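Local coordinates for protein Fe-S binding reductase, putative (Thermus thermophilus, PDB 2D4P) that is of unknown function but probably adopts a GNAT-type acetyltransferase fold, consistent with transferring acyl groups other than amino-acyl ones, at residues L14-G19 with E69-E74; V63-I68 with R81-S86; E105-L110 with F115-L120. All coordinates share one frame; numbering follows the deposited sequence.

Interaction 1 of 3, residues L14-G19 with E69-E74; sequences LNRLAG and EGRSVE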
loop_
_atom_site.group_PDB
_atom_site.type_symbol
_atom_site.label_atom_id
_atom_site.label_comp_id
_atom_site.label_asym_id
_atom_site.label_seq_id
_atom_site.Cartn_x
_atom_site.Cartn_y
_atom_site.Cartn_z
ATOM N N LEU A 14 8.915 -3.020 9.469
ATOM C CA LEU A 14 8.042 -3.527 8.417
ATOM C C LEU A 14 7.694 -4.990 8.672
ATOM O O LEU A 14 6.549 -5.378 8.574
ATOM C CB LEU A 14 8.679 -3.392 7.040
ATOM C CG LEU A 14 8.844 -1.965 6.498
ATOM C CD1 LEU A 14 9.356 -2.053 5.043
ATOM C CD2 LEU A 14 7.551 -1.241 6.531
ATOM N N ASN A 15 8.695 -5.773 9.037
ATOM C CA ASN A 15 8.503 -7.204 9.185
ATOM C C ASN A 15 7.715 -7.524 10.437
ATOM O O ASN A 15 7.016 -8.532 10.501
ATOM C CB ASN A 15 9.850 -7.902 9.101
ATOM C CG ASN A 15 10.277 -8.099 7.671
ATOM O OD1 ASN A 15 9.665 -8.883 6.958
ATOM N ND2 ASN A 15 11.288 -7.358 7.225
ATOM N N ARG A 16 7.757 -6.637 11.424
ATOM C CA ARG A 16 6.869 -6.786 12.582
ATOM C C ARG A 16 5.394 -6.703 12.163
ATOM O O ARG A 16 4.525 -7.260 12.841
ATOM C CB ARG A 16 7.172 -5.728 13.656
ATOM C CG ARG A 16 8.217 -6.165 14.662
ATOM C CD ARG A 16 8.663 -5.027 15.577
ATOM N NE ARG A 16 7.583 -4.654 16.488
ATOM C CZ ARG A 16 7.546 -3.540 17.223
ATOM N NH1 ARG A 16 8.535 -2.641 17.152
ATOM N NH2 ARG A 16 6.501 -3.323 18.024
ATOM N N LEU A 17 5.119 -5.999 11.059
ATOM C CA LEU A 17 3.776 -5.868 10.492
ATOM C C LEU A 17 3.450 -6.855 9.374
ATOM O O LEU A 17 2.320 -6.888 8.897
ATOM C CB LEU A 17 3.587 -4.458 9.912
ATOM C CG LEU A 17 3.695 -3.326 10.931
ATOM C CD1 LEU A 17 4.100 -2.036 10.226
ATOM C CD2 LEU A 17 2.401 -3.183 11.731
ATOM N N ALA A 18 4.439 -7.629 8.933
ATOM C CA ALA A 18 4.334 -8.403 7.694
ATOM C C ALA A 18 3.817 -9.852 7.873
ATOM O O ALA A 18 3.670 -10.579 6.894
ATOM C CB ALA A 18 5.684 -8.433 7.002
ATOM N N GLY A 19 3.546 -10.245 9.114
ATOM C CA GLY A 19 2.974 -11.536 9.401
ATOM C C GLY A 19 3.843 -12.670 8.840
ATOM O O GLY A 19 5.058 -12.718 9.086
ATOM N N GLU A 69 -0.765 -3.322 4.828
ATOM C CA GLU A 69 -0.955 -3.956 6.103
ATOM C C GLU A 69 -1.224 -2.876 7.123
ATOM O O GLU A 69 -0.652 -1.784 7.036
ATOM C CB GLU A 69 0.273 -4.782 6.503
ATOM C CG GLU A 69 0.677 -5.868 5.511
ATOM C CD GLU A 69 -0.362 -6.975 5.316
ATOM O OE1 GLU A 69 -1.277 -7.121 6.138
ATOM O OE2 GLU A 69 -0.237 -7.718 4.322
ATOM N N GLY A 70 -2.075 -3.179 8.095
ATOM C CA GLY A 70 -2.375 -2.215 9.139
ATOM C C GLY A 70 -3.141 -2.779 10.322
ATOM O O GLY A 70 -3.988 -3.653 10.168
ATOM N N ARG A 71 -2.834 -2.241 11.496
ATOM C CA ARG A 71 -3.358 -2.742 12.758
ATOM C C ARG A 71 -4.692 -2.125 13.158
ATOM O O ARG A 71 -5.316 -2.552 14.160
ATOM C CB ARG A 71 -2.333 -2.483 13.834
ATOM C CG ARG A 71 -1.185 -3.451 13.788
ATOM C CD ARG A 71 -0.650 -3.772 15.172
ATOM N NE ARG A 71 0.791 -3.582 15.223
ATOM C CZ ARG A 71 1.496 -3.425 16.337
ATOM N NH1 ARG A 71 0.898 -3.454 17.532
ATOM N NH2 ARG A 71 2.813 -3.254 16.241
ATOM N N SER A 72 -5.127 -1.128 12.395
ATOM C CA SER A 72 -6.385 -0.456 12.649
ATOM C C SER A 72 -6.909 0.197 11.381
ATOM O O SER A 72 -6.153 0.463 10.459
ATOM C CB SER A 72 -6.186 0.611 13.726
ATOM O OG SER A 72 -5.365 1.674 13.257
ATOM N N VAL A 73 -8.200 0.483 11.363
ATOM C CA VAL A 73 -8.770 1.309 10.293
ATOM C C VAL A 73 -8.020 2.643 10.158
ATOM O O VAL A 73 -7.690 3.065 9.042
ATOM C CB VAL A 73 -10.265 1.533 10.484
ATOM C CG1 VAL A 73 -10.786 2.603 9.520
ATOM C CG2 VAL A 73 -11.030 0.221 10.311
ATOM N N GLU A 74 -7.711 3.273 11.288
ATOM C CA GLU A 74 -6.986 4.524 11.276
ATOM C C GLU A 74 -5.646 4.394 10.527
ATOM O O GLU A 74 -5.322 5.229 9.694
ATOM C CB GLU A 74 -6.786 5.067 12.705
ATOM C CG GLU A 74 -6.053 6.393 12.735
ATOM C CD GLU A 74 -5.693 6.890 14.122
ATOM O OE1 GLU A 74 -6.028 6.211 15.113
ATOM O OE2 GLU A 74 -5.045 7.968 14.207
HETATM O O HOH W 1 0.707 -8.969 8.209
HETATM O O HOH W 2 0.466 -10.618 5.956
#

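Interaction 2 of 3, residues V63-I68 with R81-S86; sequences VLVTRI and RAVVKS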
loop_
_atom_site.group_PDB
_atom_site.type_symbol
_atom_site.label_atom_id
_atom_site.label_comp_id
_atom_site.label_asym_id
_atom_site.label_seq_id
_atom_site.Cartn_x
_atom_site.Cartn_y
_atom_site.Cartn_z
ATOM N N VAL A 63 -1.134 4.197 -9.984
ATOM C CA VAL A 63 -0.387 3.718 -8.846
ATOM C C VAL A 63 -1.103 2.495 -8.297
ATOM O O VAL A 63 -2.260 2.565 -7.914
ATOM C CB VAL A 63 -0.189 4.830 -7.781
ATOM C CG1 VAL A 63 0.205 4.181 -6.427
ATOM C CG2 VAL A 63 0.899 5.785 -8.249
ATOM N N LEU A 64 -0.421 1.346 -8.334
ATOM C CA LEU A 64 -0.935 0.121 -7.770
ATOM C C LEU A 64 -0.362 -0.118 -6.386
ATOM O O LEU A 64 0.863 -0.092 -6.181
ATOM C CB LEU A 64 -0.559 -1.045 -8.675
ATOM C CG LEU A 64 -1.165 -2.398 -8.343
ATOM C CD1 LEU A 64 -2.713 -2.414 -8.344
ATOM C CD2 LEU A 64 -0.596 -3.426 -9.356
ATOM N N VAL A 65 -1.256 -0.322 -5.435
ATOM C CA VAL A 65 -0.864 -0.707 -4.082
ATOM C C VAL A 65 -0.756 -2.238 -4.082
ATOM O O VAL A 65 -1.753 -2.956 -4.037
ATOM C CB VAL A 65 -1.877 -0.232 -3.015
ATOM C CG1 VAL A 65 -1.358 -0.590 -1.632
ATOM C CG2 VAL A 65 -2.166 1.257 -3.106
ATOM N N THR A 66 0.468 -2.693 -4.138
ATOM C CA THR A 66 0.841 -4.066 -4.190
ATOM C C THR A 66 0.526 -4.772 -2.902
ATOM O O THR A 66 0.127 -5.950 -2.882
ATOM C CB THR A 66 2.396 -4.080 -4.517
ATOM O OG1 THR A 66 2.591 -3.329 -5.745
ATOM C CG2 THR A 66 2.824 -5.416 -4.787
ATOM N N ARG A 67 0.733 -4.059 -1.794
ATOM C CA ARG A 67 0.492 -4.591 -0.483
ATOM C C ARG A 67 0.169 -3.502 0.512
ATOM O O ARG A 67 0.847 -2.476 0.541
ATOM C CB ARG A 67 1.723 -5.354 0.019
ATOM C CG ARG A 67 1.443 -6.087 1.293
ATOM C CD ARG A 67 2.489 -7.083 1.624
ATOM N NE ARG A 67 2.155 -7.795 2.852
ATOM C CZ ARG A 67 3.014 -8.580 3.468
ATOM N NH1 ARG A 67 4.236 -8.725 2.964
ATOM N NH2 ARG A 67 2.665 -9.184 4.602
ATOM N N ILE A 68 -0.804 -3.771 1.370
ATOM C CA ILE A 68 -1.074 -2.867 2.486
ATOM C C ILE A 68 -1.363 -3.720 3.717
ATOM O O ILE A 68 -2.063 -4.738 3.640
ATOM C CB ILE A 68 -2.197 -1.853 2.154
ATOM C CG1 ILE A 68 -2.280 -0.799 3.270
ATOM C CG2 ILE A 68 -3.564 -2.519 1.949
ATOM C CD1 ILE A 68 -3.277 0.352 2.961
ATOM N N ARG A 81 -4.317 7.525 2.318
ATOM C CA ARG A 81 -4.258 8.961 2.077
ATOM C C ARG A 81 -2.859 9.360 1.619
ATOM O O ARG A 81 -2.683 10.217 0.723
ATOM C CB ARG A 81 -4.645 9.739 3.350
ATOM C CG ARG A 81 -6.144 9.805 3.590
ATOM C CD ARG A 81 -6.587 10.885 4.569
ATOM N NE ARG A 81 -5.751 10.909 5.758
ATOM C CZ ARG A 81 -5.968 10.197 6.865
ATOM N NH1 ARG A 81 -7.031 9.398 6.967
ATOM N NH2 ARG A 81 -5.106 10.304 7.888
ATOM N N ALA A 82 -1.844 8.751 2.223
ATOM C CA ALA A 82 -0.469 9.104 1.890
ATOM C C ALA A 82 -0.179 8.631 0.459
ATOM O O ALA A 82 0.431 9.336 -0.335
ATOM C CB ALA A 82 0.505 8.473 2.889
ATOM N N VAL A 83 -0.647 7.435 0.127
ATOM C CA VAL A 83 -0.473 6.936 -1.234
ATOM C C VAL A 83 -1.185 7.852 -2.250
ATOM O O VAL A 83 -0.591 8.229 -3.270
ATOM C CB VAL A 83 -0.942 5.480 -1.393
ATOM C CG1 VAL A 83 -0.914 5.094 -2.863
ATOM C CG2 VAL A 83 -0.065 4.514 -0.531
ATOM N N VAL A 84 -2.430 8.210 -1.968
ATOM C CA VAL A 84 -3.238 9.059 -2.853
ATOM C C VAL A 84 -2.547 10.401 -3.031
ATOM O O VAL A 84 -2.436 10.892 -4.151
ATOM C CB VAL A 84 -4.714 9.185 -2.368
ATOM C CG1 VAL A 84 -5.451 10.307 -3.086
ATOM C CG2 VAL A 84 -5.425 7.882 -2.590
ATOM N N LYS A 85 -2.127 11.031 -1.941
ATOM C CA LYS A 85 -1.404 12.301 -2.051
ATOM C C LYS A 85 -0.171 12.181 -2.975
ATOM O O LYS A 85 0.047 13.032 -3.842
ATOM C CB LYS A 85 -0.957 12.798 -0.689
ATOM C CG LYS A 85 -0.278 14.149 -0.761
ATOM C CD LYS A 85 0.148 14.598 0.601
ATOM C CE LYS A 85 0.724 16.005 0.546
ATOM N NZ LYS A 85 1.866 16.102 -0.388
ATOM N N SER A 86 0.610 11.122 -2.798
ATOM C CA SER A 86 1.806 10.906 -3.610
ATOM C C SER A 86 1.442 10.708 -5.108
ATOM O O SER A 86 2.177 11.089 -6.015
ATOM C CB SER A 86 2.619 9.745 -3.072
ATOM O OG SER A 86 2.068 8.468 -3.392
#

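Interaction 3 of 3, residues E105-L110 with F115-L120; sequences ELEEAL and FALGPL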
loop_
_atom_site.group_PDB
_atom_site.type_symbol
_atom_site.label_atom_id
_atom_site.label_comp_id
_atom_site.label_asym_id
_atom_site.label_seq_id
_atom_site.Cartn_x
_atom_site.Cartn_y
_atom_site.Cartn_z
ATOM N N GLU A 105 -11.515 -4.382 7.792
ATOM C CA GLU A 105 -10.904 -3.127 8.189
ATOM C C GLU A 105 -10.423 -2.366 6.953
ATOM O O GLU A 105 -10.665 -1.159 6.831
ATOM C CB GLU A 105 -9.746 -3.333 9.167
ATOM C CG GLU A 105 -10.200 -3.739 10.571
ATOM C CD GLU A 105 -9.144 -3.501 11.651
ATOM O OE1 GLU A 105 -8.037 -2.980 11.360
ATOM O OE2 GLU A 105 -9.453 -3.823 12.821
ATOM N N LEU A 106 -9.783 -3.087 6.040
ATOM C CA LEU A 106 -9.325 -2.480 4.792
ATOM C C LEU A 106 -10.501 -2.011 3.921
ATOM O O LEU A 106 -10.479 -0.909 3.349
ATOM C CB LEU A 106 -8.423 -3.440 4.034
ATOM C CG LEU A 106 -7.894 -2.944 2.678
ATOM C CD1 LEU A 106 -7.126 -1.664 2.859
ATOM C CD2 LEU A 106 -7.019 -3.992 2.043
ATOM N N GLU A 107 -11.541 -2.813 3.865
ATOM C CA GLU A 107 -12.734 -2.446 3.111
ATOM C C GLU A 107 -13.329 -1.153 3.659
ATOM O O GLU A 107 -13.685 -0.240 2.913
ATOM C CB GLU A 107 -13.749 -3.580 3.209
ATOM C CG GLU A 107 -14.833 -3.589 2.145
ATOM C CD GLU A 107 -15.550 -4.937 2.101
ATOM O OE1 GLU A 107 -16.264 -5.242 3.076
ATOM O OE2 GLU A 107 -15.331 -5.699 1.114
ATOM N N GLU A 108 -13.404 -1.069 4.986
ATOM C CA GLU A 108 -13.871 0.134 5.638
ATOM C C GLU A 108 -12.989 1.341 5.300
ATOM O O GLU A 108 -13.496 2.407 5.006
ATOM C CB GLU A 108 -13.934 -0.041 7.163
ATOM C CG GLU A 108 -14.309 1.255 7.890
ATOM C CD GLU A 108 -14.572 1.069 9.380
ATOM O OE1 GLU A 108 -14.858 -0.086 9.802
ATOM O OE2 GLU A 108 -14.499 2.093 10.100
ATOM N N ALA A 109 -11.674 1.155 5.345
ATOM C CA ALA A 109 -10.733 2.257 5.086
ATOM C C ALA A 109 -10.813 2.748 3.621
ATOM O O ALA A 109 -10.781 3.950 3.347
ATOM C CB ALA A 109 -9.313 1.815 5.424
ATOM N N LEU A 110 -10.929 1.790 2.699
ATOM C CA LEU A 110 -11.062 2.097 1.276
ATOM C C LEU A 110 -12.294 2.943 0.998
ATOM O O LEU A 110 -12.232 3.927 0.283
ATOM C CB LEU A 110 -11.113 0.810 0.467
ATOM C CG LEU A 110 -9.764 0.098 0.303
ATOM C CD1 LEU A 110 -9.910 -1.352 -0.144
ATOM C CD2 LEU A 110 -8.850 0.855 -0.663
ATOM N N PHE A 115 -12.422 5.219 -2.390
ATOM C CA PHE A 115 -12.253 4.153 -3.365
ATOM C C PHE A 115 -13.572 3.455 -3.649
ATOM O O PHE A 115 -14.424 3.301 -2.761
ATOM C CB PHE A 115 -11.257 3.102 -2.885
ATOM C CG PHE A 115 -9.831 3.552 -2.908
ATOM C CD1 PHE A 115 -9.373 4.497 -1.991
ATOM C CD2 PHE A 115 -8.938 3.027 -3.838
ATOM C CE1 PHE A 115 -8.066 4.880 -1.999
ATOM C CE2 PHE A 115 -7.639 3.434 -3.860
ATOM C CZ PHE A 115 -7.203 4.379 -2.965
ATOM N N ALA A 116 -13.739 3.043 -4.896
ATOM C CA ALA A 116 -14.894 2.243 -5.330
ATOM C C ALA A 116 -14.516 0.783 -5.546
ATOM O O ALA A 116 -13.372 0.448 -5.942
ATOM C CB ALA A 116 -15.488 2.837 -6.608
ATOM N N LEU A 117 -15.480 -0.118 -5.322
ATOM C CA LEU A 117 -15.225 -1.539 -5.541
ATOM C C LEU A 117 -15.838 -2.050 -6.835
ATOM O O LEU A 117 -15.929 -3.260 -7.082
ATOM C CB LEU A 117 -15.730 -2.353 -4.348
ATOM C CG LEU A 117 -15.135 -1.970 -2.994
ATOM C CD1 LEU A 117 -15.666 -2.928 -1.929
ATOM C CD2 LEU A 117 -13.625 -1.948 -3.024
ATOM N N GLY A 118 -16.273 -1.132 -7.678
ATOM C CA GLY A 118 -16.828 -1.489 -8.966
ATOM C C GLY A 118 -16.923 -0.247 -9.811
ATOM O O GLY A 118 -16.595 0.847 -9.309
ATOM N N PRO A 119 -17.343 -0.376 -11.072
ATOM C CA PRO A 119 -17.846 -1.625 -11.670
ATOM C C PRO A 119 -16.761 -2.558 -12.194
ATOM O O PRO A 119 -17.072 -3.737 -12.443
ATOM C CB PRO A 119 -18.690 -1.108 -12.849
ATOM C CG PRO A 119 -17.906 0.130 -13.306
ATOM C CD PRO A 119 -17.342 0.740 -12.038
ATOM N N LEU A 120 -15.541 -2.053 -12.368
ATOM C CA LEU A 120 -14.439 -2.885 -12.857
ATOM C C LEU A 120 -14.211 -4.056 -11.907
ATOM O O LEU A 120 -14.346 -3.920 -10.705
ATOM C CB LEU A 120 -13.152 -2.089 -13.040
ATOM C CG LEU A 120 -12.783 -1.440 -14.382
ATOM C CD1 LEU A 120 -13.919 -1.206 -15.268
ATOM C CD2 LEU A 120 -11.942 -0.185 -14.180
#

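Interaction 1 of 3, residues L14-G19 with E69-E74
Arg71 reaches along the protein surface past Leu17 to the guanidinium of Arg16, and its path can be followed atom by atom. Its CB leads to CG, which lies 4.1 Å from Leu17 CD2. The chain then bends twice, at chi2 (-146°) and at chi3 (-128°), and this turns the head group past the leucine. Leu17 CD2 thus meets the guanidinium at its edge, in the plane, 3.9 Å from Arg71 NE, and the two side chains run roughly at right angles. Farthest out, Arg71 NH2 stands 4.1 Å from Arg16 NH2, with the two guanidinium planes 56° apart. Both cations look to the same carboxylate: Glu45 makes a salt bridge with Arg71 and a long, weak ion pair with Arg16.

The 69-74 segment is the turn from strand 61-70 into helix 73-89, where Ser72 is the N-cap residue and its OG accepts from Ala75 N. In GNAT relatives the equivalent turn holds the pyrophosphate of acetyl-CoA, a role that remains unproven here.

Nearer the strand, Glu69 CB packs 3.8 Å from Leu17 O. That carbonyl oxygen also takes a hydrogen bond from a water at 2.7 Å, and the same water reaches Glu69 OE1 only weakly. The stronger hold on the Glu69 carboxylate comes from Arg67, which forms a salt bridge to OE2.

Interaction 2 of 3, residues V63-I68 with R81-S86
Flat groups play no part where Val63 and Val65 meet Val83: the two segments touch through methyls alone, and a ring that packs against Val83 from outside the two segments is that of Phe38 on strand 38-42. One methyl of the helix does all the work. Val83 CG1 lies 3.8 Å from Val63 CG1 and 4.0 Å from Val65 CG2, so it bridges two residues that point to the same side of the strand with Leu64 turned the other way between them. With chi1 at 172°, CG1 of Val83 is trans to its own amide nitrogen and projects at the strand. The strand residues answer with different branches: Val63 offers the methyl trans to its amide nitrogen, whereas Val65 offers the one trans to its carbonyl carbon.

The closest CA atoms of the two segments, those of Val65 and Val83, are 8.2 Å apart. One turn on, Ser86 folds back and donates from OG to the carbonyl oxygen of Val83 at 2.7 Å, approaching 22° off the carbonyl plane. Its OG is also hydrogen-bonded to His36 ND1, so this hydroxyl has two partners beside the apolar patch. Further along the strand, Thr66 and Arg67 both face Leu51, a classic beta bulge.

Ala50 and Ala52 of strand 45-56 and Val95 of strand 94-97 also pack against these valines. This is the helix-on-sheet interface of a beta-alpha-beta unit, in which helix 73-89 links the parallel neighbours 61-70 and 94-97, as in the GNAT fold.

Interaction 3 of 3, residues E105-L110 with F115-L120
Leu110 and Phe115 are joined through the backbone as the chain leaves helix 104-112: Phe115 N donates to Leu110 O at 3.0 Å, with an N-H...O angle of 157° and the donor standing somewhat off the carbonyl plane. A bond spanning six residues at the C-terminal end of a helix, with apolar contact between the two residues it joins, is consistent with a Schellman motif, although this one bond does not establish the full pattern.

The side chains close over the same pair. With chi1 at -73°, the ring carbon CG of Phe115 is trans to its carbonyl carbon, which brings it alongside the helix end, and chi2 then turns one face of the ring to the leucine. Leu110 CD2 sits over that face, 3.9 Å from the Phe115 ring centroid and 20° off the ring normal. This is a CH-pi contact displaced toward the rim, and the closest ring atom is Phe115 CG, 3.6 Å from Leu110 CD2. At the root of the side chain, Phe115 CB lies 3.4 Å from Leu110 O, so the accepting carbonyl is also flanked by the side chain of its donor. A serine in place of Phe115 would probably leave Leu110 CD2 without its aromatic partner and open a gap beside the helix end, even with the backbone bond kept.

Further along, the exposed Leu117 points toward the helix, and its CD1 comes 4.1 Å from Glu107 OE2, the two side chains crossing at about a right angle.

Leu99, in the loop before helix 104-112, touches Glu107, Leu110 and Leu117 together. Phe115 also touches Val95 of strand 94-97 and Val84 of helix 73-89, while Ala109 rests on Leu76 of that helix.

Overall arrangement
Interactions 1 and 2 draw on the same two elements, strand 61-70 and helix 73-89: the first at the turn between them, the second in the buried layer where the helix lies on the sheet. Their centres are about 15 Å apart and their segments alternate along the chain; Ala18 O and Arg67 NH2, probably hydrogen-bonded, join them directly. Interaction 3 follows both in sequence, its centre about 13 Å from interaction 2 and 18 Å from interaction 1. Helix 104-112 there packs Leu106 on Ile68 and sets Glu105 beside Ser72. Together they run from helix 11-16 at the surface, through the beta-alpha-beta unit, to helix 104-112.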